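Local coordinates for core protein VP4 (PDB 2JHP) that caps viral mRNA as a multifunctional RNA-capping enzyme within the inner core of bluetongue virus, at residues K313-L323 with H353-S363; G134-D142 with K384-I392. All blocks are in the same frame, centred on the assembly; numbering follows the deposited sequence.

How the interactions relate
Interactions 1 and 2 belong to neighbouring Rossmann-like domains, and their centres lie about 25 Å apart. Interaction 1 joins residues 313-323 and 353-363, next to the sheet built round strands 192-196 and 302-308. Interaction 2 joins helix 137-141 to helix 380-391 and lies between a bound S-adenosyl-L-homocysteine and a bound guanine. Along the chain, interaction 1 is nested in the loop that interaction 2 closes. The two touch at His-389, on the helix of interaction 2. CE1 of His-353 lies 3.0 Å from O of His-389, and OH of Tyr-322 lies 3.4 Å from CE1 of the same histidine.

Interaction 1. Residues K313-L323 with H353-S363; sequences KDEYHCISTYL and HPDASVTKVVS
Two antiparallel strands, 315-320 and 357-362, pair as a two-stranded sheet beside the larger mixed sheet that holds strands 302-308 and 335-341. Hydrogen-bonded pairs join Tyr-316 with Val-361, Cys-318 with Thr-359 and Ser-320 with Ser-357. Ser-320 N gives a nearly straight bond to Ser-357 O (2.8 Å, 171°). OG1 of Thr-359 bonds to the same oxygen from the opposite face of its plane, so this carbonyl is gripped twice. A water donates to the carbonyl oxygens of Ser-320 and Asp-355 and accepts from Ser-357 OG.

On the side of Tyr-316 and Cys-318, Val-361 lays CG1 over one face of the Tyr-316 ring, 3.7 Å from the centroid. The tyrosine CG sits between its backbone N and carbonyl carbon (chi1 63°), which brings the ring nearer strand 357-362, where its face meets that methyl. OG of Ser-363 stands at the ring edge and bonds to Lys-313 O (2.9 Å).

On the side of His-317, CE1 of this ring meets CB of Lys-360 at 3.5 Å. The lysine chain bends at chi3, and its NZ forms a long salt bridge to Glu-315 OE1 (3.7 Å).

At the far end, Thr-321 OG1 bonds to Pro-354 O (2.9 Å) and also pairs with Arg-341 N. Tyr-322 OH bonds to His-353 ND1 (2.8 Å), the two rings meeting rim to rim with planes at 88°. Thr-321 and Tyr-322 both face Phe-339, a classic beta bulge where the chain passes from this antiparallel pair into the Rossmann-type sheet.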
loop_
_atom_site.group_PDB
_atom_site.type_symbol
_atom_site.label_atom_id
_atom_site.label_comp_id
_atom_site.label_asym_id
_atom_site.label_seq_id
_atom_site.Cartn_x
_atom_site.Cartn_y
_atom_site.Cartn_z
ATOM N N LYS A 313 21.797 20.202 -35.252
ATOM C CA LYS A 313 22.639 19.061 -34.893
ATOM C C LYS A 313 21.859 17.751 -34.911
ATOM O O LYS A 313 20.770 17.662 -34.343
ATOM C CB LYS A 313 23.278 19.291 -33.519
ATOM C CG LYS A 313 24.359 20.367 -33.514
ATOM C CD LYS A 313 24.315 21.222 -32.256
ATOM C CE LYS A 313 25.251 22.420 -32.398
ATOM N NZ LYS A 313 24.942 23.493 -31.401
ATOM N N ASP A 314 22.420 16.744 -35.578
ATOM C CA ASP A 314 21.822 15.410 -35.641
ATOM C C ASP A 314 22.309 14.519 -34.506
ATOM O O ASP A 314 21.603 13.609 -34.062
ATOM C CB ASP A 314 22.101 14.757 -36.994
ATOM C CG ASP A 314 20.967 14.963 -37.976
ATOM O OD1 ASP A 314 19.792 14.882 -37.525
ATOM O OD2 ASP A 314 21.242 15.216 -39.188
ATOM N N GLU A 315 23.536 14.778 -34.072
ATOM C CA GLU A 315 24.084 14.196 -32.859
ATOM C C GLU A 315 24.851 15.282 -32.107
ATOM O O GLU A 315 25.229 16.304 -32.691
ATOM C CB GLU A 315 24.982 12.998 -33.166
ATOM C CG GLU A 315 26.313 13.362 -33.812
ATOM C CD GLU A 315 27.396 12.326 -33.569
ATOM O OE1 GLU A 315 27.127 11.319 -32.869
ATOM O OE2 GLU A 315 28.521 12.525 -34.084
ATOM N N TYR A 316 25.066 15.052 -30.813
ATOM C CA TYR A 316 25.675 16.034 -29.920
ATOM C C TYR A 316 25.948 15.416 -28.556
ATOM O O TYR A 316 25.614 14.253 -28.310
ATOM C CB TYR A 316 24.780 17.274 -29.774
ATOM C CG TYR A 316 23.417 17.020 -29.147
ATOM C CD1 TYR A 316 22.336 16.565 -29.914
ATOM C CD2 TYR A 316 23.202 17.259 -27.790
ATOM C CE1 TYR A 316 21.076 16.342 -29.327
ATOM C CE2 TYR A 316 21.959 17.050 -27.209
ATOM C CZ TYR A 316 20.899 16.591 -27.979
ATOM O OH TYR A 316 19.669 16.375 -27.393
ATOM N N HIS A 317 26.547 16.201 -27.666
ATOM C CA HIS A 317 26.927 15.698 -26.351
ATOM C C HIS A 317 26.411 16.546 -25.194
ATOM O O HIS A 317 26.106 17.734 -25.354
ATOM C CB HIS A 317 28.444 15.530 -26.257
ATOM C CG HIS A 317 28.998 14.520 -27.210
ATOM N ND1 HIS A 317 29.000 13.168 -26.941
ATOM C CD2 HIS A 317 29.572 14.664 -28.431
ATOM C CE1 HIS A 317 29.552 12.522 -27.953
ATOM N NE2 HIS A 317 29.909 13.406 -28.871
ATOM N N CYS A 318 26.319 15.909 -24.029
ATOM C CA CYS A 318 25.890 16.565 -22.806
ATOM C C CYS A 318 26.330 15.765 -21.571
ATOM O O CYS A 318 26.821 14.644 -21.693
ATOM C CB CYS A 318 24.372 16.729 -22.806
ATOM S SG CYS A 318 23.478 15.199 -22.585
ATOM N N ILE A 319 26.144 16.353 -20.391
ATOM C CA ILE A 319 26.488 15.705 -19.137
ATOM C C ILE A 319 25.197 15.243 -18.466
ATOM O O ILE A 319 24.358 16.058 -18.079
ATOM C CB ILE A 319 27.280 16.646 -18.221
ATOM C CG1 ILE A 319 28.576 17.092 -18.906
ATOM C CG2 ILE A 319 27.590 15.960 -16.907
ATOM C CD1 ILE A 319 29.112 18.404 -18.391
ATOM N N SER A 320 25.037 13.932 -18.336
ATOM C CA SER A 320 23.755 13.377 -17.930
ATOM C C SER A 320 23.827 12.052 -17.170
ATOM O O SER A 320 24.825 11.336 -17.222
ATOM C CB SER A 320 22.858 13.203 -19.166
ATOM O OG SER A 320 21.588 12.675 -18.808
ATOM N N THR A 321 22.744 11.753 -16.460
ATOM C CA THR A 321 22.463 10.407 -15.978
ATOM C C THR A 321 21.304 9.845 -16.818
ATOM O O THR A 321 21.432 8.789 -17.436
ATOM C CB THR A 321 22.138 10.395 -14.458
ATOM O OG1 THR A 321 23.311 10.726 -13.697
ATOM C CG2 THR A 321 21.615 9.026 -14.014
ATOM N N TYR A 322 20.186 10.565 -16.851
ATOM C CA TYR A 322 19.067 10.201 -17.719
ATOM C C TYR A 322 18.550 11.414 -18.475
ATOM O O TYR A 322 18.730 12.548 -18.044
ATOM C CB TYR A 322 17.896 9.600 -16.926
ATOM C CG TYR A 322 18.188 8.370 -16.088
ATOM C CD1 TYR A 322 17.935 8.373 -14.726
ATOM C CD2 TYR A 322 18.684 7.195 -16.664
ATOM C CE1 TYR A 322 18.179 7.246 -13.949
ATOM C CE2 TYR A 322 18.937 6.067 -15.896
ATOM C CZ TYR A 322 18.680 6.098 -14.541
ATOM O OH TYR A 322 18.922 4.983 -13.774
ATOM N N LEU A 323 17.920 11.156 -19.616
ATOM C CA LEU A 323 17.072 12.135 -20.280
ATOM C C LEU A 323 15.679 11.527 -20.393
ATOM O O LEU A 323 15.519 10.391 -20.854
ATOM C CB LEU A 323 17.611 12.501 -21.665
ATOM C CG LEU A 323 19.030 13.067 -21.793
ATOM C CD1 LEU A 323 19.473 13.088 -23.264
ATOM C CD2 LEU A 323 19.156 14.453 -21.181
ATOM N N HIS A 353 21.715 4.393 -9.855
ATOM C CA HIS A 353 21.682 5.294 -11.006
ATOM C C HIS A 353 23.110 5.720 -11.298
ATOM O O HIS A 353 23.785 6.257 -10.419
ATOM C CB HIS A 353 20.806 6.516 -10.724
ATOM C CG HIS A 353 19.422 6.162 -10.281
ATOM N ND1 HIS A 353 18.424 5.816 -11.167
ATOM C CD2 HIS A 353 18.877 6.076 -9.044
ATOM C CE1 HIS A 353 17.321 5.545 -10.496
ATOM N NE2 HIS A 353 17.569 5.694 -9.205
ATOM N N PRO A 354 23.593 5.455 -12.525
ATOM C CA PRO A 354 24.990 5.789 -12.839
ATOM C C PRO A 354 25.302 7.278 -12.672
ATOM O O PRO A 354 24.497 8.131 -13.061
ATOM C CB PRO A 354 25.154 5.351 -14.299
ATOM C CG PRO A 354 23.794 5.155 -14.827
ATOM C CD PRO A 354 22.897 4.834 -13.667
ATOM N N ASP A 355 26.455 7.559 -12.064
ATOM C CA ASP A 355 27.019 8.908 -11.925
ATOM C C ASP A 355 26.840 9.687 -13.223
ATOM O O ASP A 355 26.958 9.116 -14.310
ATOM C CB ASP A 355 28.517 8.800 -11.611
ATOM C CG ASP A 355 28.920 9.580 -10.366
ATOM O OD1 ASP A 355 28.652 10.804 -10.289
ATOM O OD2 ASP A 355 29.520 8.956 -9.458
ATOM N N ALA A 356 26.556 10.983 -13.124
ATOM C CA ALA A 356 26.343 11.769 -14.335
ATOM C C ALA A 356 27.641 11.859 -15.094
ATOM O O ALA A 356 28.683 12.191 -14.518
ATOM C CB ALA A 356 25.801 13.150 -14.021
ATOM N N SER A 357 27.574 11.523 -16.381
ATOM C CA SER A 357 28.745 11.525 -17.253
ATOM C C SER A 357 28.449 12.107 -18.637
ATOM O O SER A 357 27.317 12.456 -18.953
ATOM C CB SER A 357 29.295 10.105 -17.392
ATOM O OG SER A 357 28.268 9.215 -17.803
ATOM N N VAL A 358 29.485 12.207 -19.458
ATOM C CA VAL A 358 29.338 12.726 -20.808
ATOM C C VAL A 358 28.641 11.682 -21.676
ATOM O O VAL A 358 29.050 10.527 -21.712
ATOM C CB VAL A 358 30.691 13.198 -21.396
ATOM C CG1 VAL A 358 31.767 12.109 -21.280
ATOM C CG2 VAL A 358 30.526 13.664 -22.840
ATOM N N THR A 359 27.569 12.100 -22.345
ATOM C CA THR A 359 26.699 11.196 -23.083
ATOM C C THR A 359 26.510 11.676 -24.521
ATOM O O THR A 359 26.309 12.870 -24.771
ATOM C CB THR A 359 25.308 11.078 -22.395
ATOM O OG1 THR A 359 25.472 10.838 -20.991
ATOM C CG2 THR A 359 24.496 9.945 -22.996
ATOM N N LYS A 360 26.586 10.738 -25.459
ATOM C CA LYS A 360 26.247 11.009 -26.850
ATOM C C LYS A 360 24.751 10.814 -27.001
ATOM O O LYS A 360 24.187 9.881 -26.429
ATOM C CB LYS A 360 26.999 10.068 -27.800
ATOM C CG LYS A 360 26.918 10.467 -29.274
ATOM C CD LYS A 360 27.591 9.449 -30.188
ATOM C CE LYS A 360 26.621 8.363 -30.659
ATOM N NZ LYS A 360 27.075 7.728 -31.941
ATOM N N VAL A 361 24.114 11.694 -27.767
ATOM C CA VAL A 361 22.673 11.601 -28.006
ATOM C C VAL A 361 22.303 11.822 -29.478
ATOM O O VAL A 361 22.697 12.819 -30.090
ATOM C CB VAL A 361 21.855 12.516 -27.026
ATOM C CG1 VAL A 361 22.654 13.740 -26.608
ATOM C CG2 VAL A 361 20.507 12.910 -27.609
ATOM N N VAL A 362 21.569 10.864 -30.042
ATOM C CA VAL A 362 21.054 10.985 -31.405
ATOM C C VAL A 362 19.698 11.672 -31.359
ATOM O O VAL A 362 18.735 11.127 -30.814
ATOM C CB VAL A 362 20.907 9.623 -32.143
ATOM C CG1 VAL A 362 21.043 9.829 -33.656
ATOM C CG2 VAL A 362 21.941 8.595 -31.666
ATOM N N SER A 363 19.642 12.871 -31.932
ATOM C CA SER A 363 18.424 13.674 -31.993
ATOM C C SER A 363 17.187 12.852 -32.337
ATOM O O SER A 363 16.176 12.941 -31.646
ATOM C CB SER A 363 18.590 14.816 -32.996
ATOM O OG SER A 363 19.647 15.670 -32.605
HETATM O O HOH W 1 25.883 8.785 -16.691
#

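Interaction 2. Residues G134-D142 with K384-I392; sequences GSEAETLND and KRLFEHLHI. With SAH (S-adenosyl-L-homocysteine), chain B; GUN (guanine), chain D.
Ala-137 and Glu-388 join two helices, 137-141 and 380-391, in a buried helix-helix contact of a Rossmann-like domain. Ala-137 N bonds to Glu-388 OE2 at 2.9 Å, on the anti side of the carboxylate. Lys-384 NZ reaches the same oxygen from the syn side and also makes a weaker salt bridge to Glu-136 OE1 (3.4 Å). The lysine thus lies between two carboxylates and probably offsets their repulsion. A water links Glu-136 OE2, weakly, to Glu-388 OE1.

Leu-140 packs beside this network. Its CD1 touches Phe-387 CE2 at 3.7 Å and Ile-392 CG1 at 3.8 Å. The Phe-387 CG is turned opposite its backbone N (chi1 -168°), and one face of the ring lies against the bound guanine, with N1 over its centre. The edge of this ring meets Ala-137 CB.

Further out, Ile-150 of strand 149-152 backs Leu-140 and Ile-392, and Tyr-185 packs on Phe-387. Residues 134-142 also hydrogen-bond to both ligands. Glu-136 OE2 accepts from O3' of S-adenosyl-L-homocysteine (2.7 Å), while Asn-141 ND2 donates to guanine N7 at 3.2 Å in a nearly straight bond of 167°.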
loop_
_atom_site.group_PDB
_atom_site.type_symbol
_atom_site.label_atom_id
_atom_site.label_comp_id
_atom_site.label_asym_id
_atom_site.label_seq_id
_atom_site.Cartn_x
_atom_site.Cartn_y
_atom_site.Cartn_z
ATOM N N GLY A 134 8.770 -3.839 -2.008
ATOM C CA GLY A 134 7.740 -3.811 -3.053
ATOM C C GLY A 134 7.031 -2.466 -3.135
ATOM O O GLY A 134 5.823 -2.406 -3.378
ATOM N N SER A 135 7.777 -1.384 -2.930
ATOM C CA SER A 135 7.140 -0.086 -2.705
ATOM C C SER A 135 6.835 0.583 -4.009
ATOM O O SER A 135 7.419 0.251 -5.020
ATOM C CB SER A 135 8.021 0.838 -1.855
ATOM O OG SER A 135 8.336 0.265 -0.600
ATOM N N GLU A 136 5.903 1.526 -3.965
ATOM C CA GLU A 136 5.594 2.397 -5.095
ATOM C C GLU A 136 5.173 3.731 -4.523
ATOM O O GLU A 136 5.307 3.943 -3.313
ATOM C CB GLU A 136 4.491 1.800 -5.943
ATOM C CG GLU A 136 4.949 0.783 -6.927
ATOM C CD GLU A 136 3.826 0.374 -7.817
ATOM O OE1 GLU A 136 2.757 1.011 -7.759
ATOM O OE2 GLU A 136 3.983 -0.573 -8.587
ATOM N N ALA A 137 4.674 4.631 -5.372
ATOM C CA ALA A 137 4.340 6.007 -4.954
ATOM C C ALA A 137 3.539 6.118 -3.653
ATOM O O ALA A 137 3.765 7.050 -2.887
ATOM C CB ALA A 137 3.644 6.767 -6.072
ATOM N N GLU A 138 2.627 5.171 -3.400
ATOM C CA GLU A 138 1.834 5.179 -2.149
ATOM C C GLU A 138 2.690 5.142 -0.871
ATOM O O GLU A 138 2.321 5.738 0.143
ATOM C CB GLU A 138 0.799 4.050 -2.116
ATOM C CG GLU A 138 1.330 2.725 -1.582
ATOM C CD GLU A 138 2.273 2.049 -2.556
ATOM O OE1 GLU A 138 1.840 1.778 -3.692
ATOM O OE2 GLU A 138 3.438 1.788 -2.196
ATOM N N THR A 139 3.828 4.453 -0.934
ATOM C CA THR A 139 4.711 4.356 0.216
ATOM C C THR A 139 5.557 5.613 0.370
ATOM O O THR A 139 5.644 6.164 1.468
ATOM C CB THR A 139 5.593 3.102 0.170
ATOM O OG1 THR A 139 4.755 1.958 0.003
ATOM C CG2 THR A 139 6.359 2.946 1.480
ATOM N N LEU A 140 6.157 6.063 -0.730
ATOM C CA LEU A 140 6.922 7.313 -0.750
ATOM C C LEU A 140 6.104 8.477 -0.192
ATOM O O LEU A 140 6.583 9.243 0.648
ATOM C CB LEU A 140 7.388 7.646 -2.177
ATOM C CG LEU A 140 8.450 6.770 -2.837
ATOM C CD1 LEU A 140 8.668 7.205 -4.251
ATOM C CD2 LEU A 140 9.770 6.861 -2.068
ATOM N N ASN A 141 4.867 8.591 -0.659
ATOM C CA ASN A 141 3.952 9.647 -0.234
ATOM C C ASN A 141 3.740 9.795 1.269
ATOM O O ASN A 141 3.533 10.906 1.748
ATOM C CB ASN A 141 2.599 9.479 -0.919
ATOM C CG ASN A 141 2.602 9.987 -2.328
ATOM O OD1 ASN A 141 3.571 10.597 -2.779
ATOM N ND2 ASN A 141 1.520 9.735 -3.045
ATOM N N ASP A 142 3.784 8.695 2.012
ATOM C CA ASP A 142 3.558 8.772 3.452
ATOM C C ASP A 142 4.820 8.523 4.289
ATOM O O ASP A 142 4.737 8.357 5.508
ATOM C CB ASP A 142 2.415 7.835 3.866
ATOM C CG ASP A 142 1.086 8.194 3.213
ATOM O OD1 ASP A 142 0.719 9.380 3.215
ATOM O OD2 ASP A 142 0.396 7.288 2.691
ATOM N N LYS A 384 4.080 9.411 -12.292
ATOM C CA LYS A 384 4.188 8.367 -11.274
ATOM C C LYS A 384 5.506 7.611 -11.370
ATOM O O LYS A 384 6.273 7.562 -10.405
ATOM C CB LYS A 384 3.004 7.388 -11.366
ATOM C CG LYS A 384 2.804 6.500 -10.135
ATOM C CD LYS A 384 1.425 5.846 -10.146
ATOM C CE LYS A 384 1.387 4.526 -9.371
ATOM N NZ LYS A 384 2.115 3.428 -10.086
ATOM N N ARG A 385 5.754 7.050 -12.553
ATOM C CA ARG A 385 6.918 6.221 -12.848
ATOM C C ARG A 385 8.269 6.929 -12.709
ATOM O O ARG A 385 9.266 6.297 -12.355
ATOM C CB ARG A 385 6.814 5.666 -14.260
ATOM C CG ARG A 385 5.870 4.507 -14.417
ATOM C CD ARG A 385 6.264 3.752 -15.662
ATOM N NE ARG A 385 5.132 3.149 -16.359
ATOM C CZ ARG A 385 5.195 2.689 -17.604
ATOM N NH1 ARG A 385 6.339 2.771 -18.281
ATOM N NH2 ARG A 385 4.122 2.152 -18.169
ATOM N N LEU A 386 8.310 8.221 -13.024
ATOM C CA LEU A 386 9.518 9.005 -12.835
ATOM C C LEU A 386 9.781 9.120 -11.326
ATOM O O LEU A 386 10.857 8.801 -10.839
ATOM C CB LEU A 386 9.378 10.393 -13.490
ATOM C CG LEU A 386 9.388 10.551 -15.018
ATOM C CD1 LEU A 386 9.000 11.969 -15.429
ATOM C CD2 LEU A 386 10.745 10.214 -15.614
ATOM N N PHE A 387 8.769 9.568 -10.603
ATOM C CA PHE A 387 8.809 9.681 -9.163
ATOM C C PHE A 387 9.377 8.424 -8.510
ATOM O O PHE A 387 10.334 8.506 -7.740
ATOM C CB PHE A 387 7.390 9.950 -8.640
ATOM C CG PHE A 387 7.338 10.358 -7.199
ATOM C CD1 PHE A 387 8.081 11.434 -6.744
ATOM C CD2 PHE A 387 6.513 9.685 -6.305
ATOM C CE1 PHE A 387 8.027 11.821 -5.427
ATOM C CE2 PHE A 387 6.434 10.076 -4.975
ATOM C CZ PHE A 387 7.193 11.150 -4.534
ATOM N N GLU A 388 8.785 7.272 -8.832
ATOM C CA GLU A 388 9.172 5.987 -8.247
ATOM C C GLU A 388 10.583 5.562 -8.644
ATOM O O GLU A 388 11.301 4.921 -7.867
ATOM C CB GLU A 388 8.191 4.900 -8.664
ATOM C CG GLU A 388 6.770 5.069 -8.094
ATOM C CD GLU A 388 5.720 4.208 -8.801
ATOM O OE1 GLU A 388 6.008 3.665 -9.896
ATOM O OE2 GLU A 388 4.598 4.074 -8.253
ATOM N N HIS A 389 10.987 5.919 -9.856
ATOM C CA HIS A 389 12.270 5.492 -10.343
ATOM C C HIS A 389 13.396 6.300 -9.723
ATOM O O HIS A 389 14.475 5.770 -9.437
ATOM C CB HIS A 389 12.338 5.535 -11.866
ATOM C CG HIS A 389 13.583 4.913 -12.409
ATOM N ND1 HIS A 389 14.517 5.625 -13.129
ATOM C CD2 HIS A 389 14.084 3.661 -12.274
ATOM C CE1 HIS A 389 15.523 4.829 -13.448
ATOM N NE2 HIS A 389 15.288 3.633 -12.934
ATOM N N LEU A 390 13.144 7.583 -9.519
ATOM C CA LEU A 390 14.153 8.463 -8.970
ATOM C C LEU A 390 14.377 8.225 -7.472
ATOM O O LEU A 390 15.515 8.313 -6.992
ATOM C CB LEU A 390 13.813 9.930 -9.257
ATOM C CG LEU A 390 13.853 10.360 -10.739
ATOM C CD1 LEU A 390 13.482 11.816 -10.895
ATOM C CD2 LEU A 390 15.207 10.099 -11.416
ATOM N N HIS A 391 13.306 7.873 -6.759
ATOM C CA HIS A 391 13.280 7.982 -5.309
ATOM C C HIS A 391 13.136 6.664 -4.545
ATOM O O HIS A 391 13.024 6.685 -3.323
ATOM C CB HIS A 391 12.174 8.972 -4.878
ATOM C CG HIS A 391 12.318 10.332 -5.486
ATOM N ND1 HIS A 391 13.431 11.115 -5.290
ATOM C CD2 HIS A 391 11.490 11.046 -6.284
ATOM C CE1 HIS A 391 13.289 12.250 -5.947
ATOM N NE2 HIS A 391 12.117 12.235 -6.556
ATOM N N ILE A 392 13.122 5.538 -5.252
ATOM C CA ILE A 392 13.046 4.216 -4.613
ATOM C C ILE A 392 14.314 3.441 -4.940
ATOM O O ILE A 392 14.751 3.392 -6.095
ATOM C CB ILE A 392 11.824 3.397 -5.114
ATOM C CG1 ILE A 392 10.520 3.957 -4.553
ATOM C CG2 ILE A 392 11.961 1.912 -4.770
ATOM C CD1 ILE A 392 9.269 3.523 -5.315
HETATM N N SAH B . 3.895 -2.291 -1.199
HETATM C CA SAH B . 2.982 -1.229 -1.725
HETATM C CB SAH B . 2.581 -1.389 -3.195
HETATM C CG SAH B . 2.577 -2.762 -3.840
HETATM S SD SAH B . 2.408 -2.616 -5.640
HETATM C C SAH B . 1.756 -1.018 -0.851
HETATM O O SAH B . 1.859 -1.009 0.378
HETATM O OXT SAH B . 0.647 -0.819 -1.346
HETATM C "C5'" SAH B . 3.521 -4.033 -5.862
HETATM C "C4'" SAH B . 4.922 -3.626 -6.288
HETATM O "O4'" SAH B . 5.883 -4.529 -5.778
HETATM C "C3'" SAH B . 5.089 -3.604 -7.805
HETATM O "O3'" SAH B . 5.834 -2.438 -8.115
HETATM C "C2'" SAH B . 5.931 -4.833 -8.111
HETATM O "O2'" SAH B . 6.797 -4.650 -9.198
HETATM C "C1'" SAH B . 6.736 -4.988 -6.821
HETATM N N9 SAH B . 7.219 -6.369 -6.599
HETATM C C8 SAH B . 6.566 -7.544 -6.892
HETATM N N7 SAH B . 7.363 -8.585 -6.536
HETATM C C5 SAH B . 8.515 -8.095 -6.021
HETATM C C6 SAH B . 9.661 -8.702 -5.500
HETATM N N6 SAH B . 9.754 -10.029 -5.448
HETATM N N1 SAH B . 10.701 -7.924 -5.024
HETATM C C2 SAH B . 10.606 -6.544 -5.065
HETATM N N3 SAH B . 9.472 -5.938 -5.579
HETATM C C4 SAH B . 8.440 -6.698 -6.053
HETATM N N9 GUN D . 1.842 9.896 -8.310
HETATM C C8 GUN D . 1.233 9.610 -7.155
HETATM N N7 GUN D . 1.719 10.392 -6.189
HETATM C C5 GUN D . 2.638 11.185 -6.729
HETATM C C6 GUN D . 3.450 12.182 -6.197
HETATM O O6 GUN D . 3.388 12.469 -5.000
HETATM N N1 GUN D . 4.335 12.852 -7.058
HETATM C C2 GUN D . 4.364 12.476 -8.423
HETATM N N2 GUN D . 5.192 13.083 -9.252
HETATM N N3 GUN D . 3.562 11.510 -8.906
HETATM C C4 GUN D . 2.712 10.869 -8.087
HETATM O O HOH W 2 5.749 1.243 -10.588
#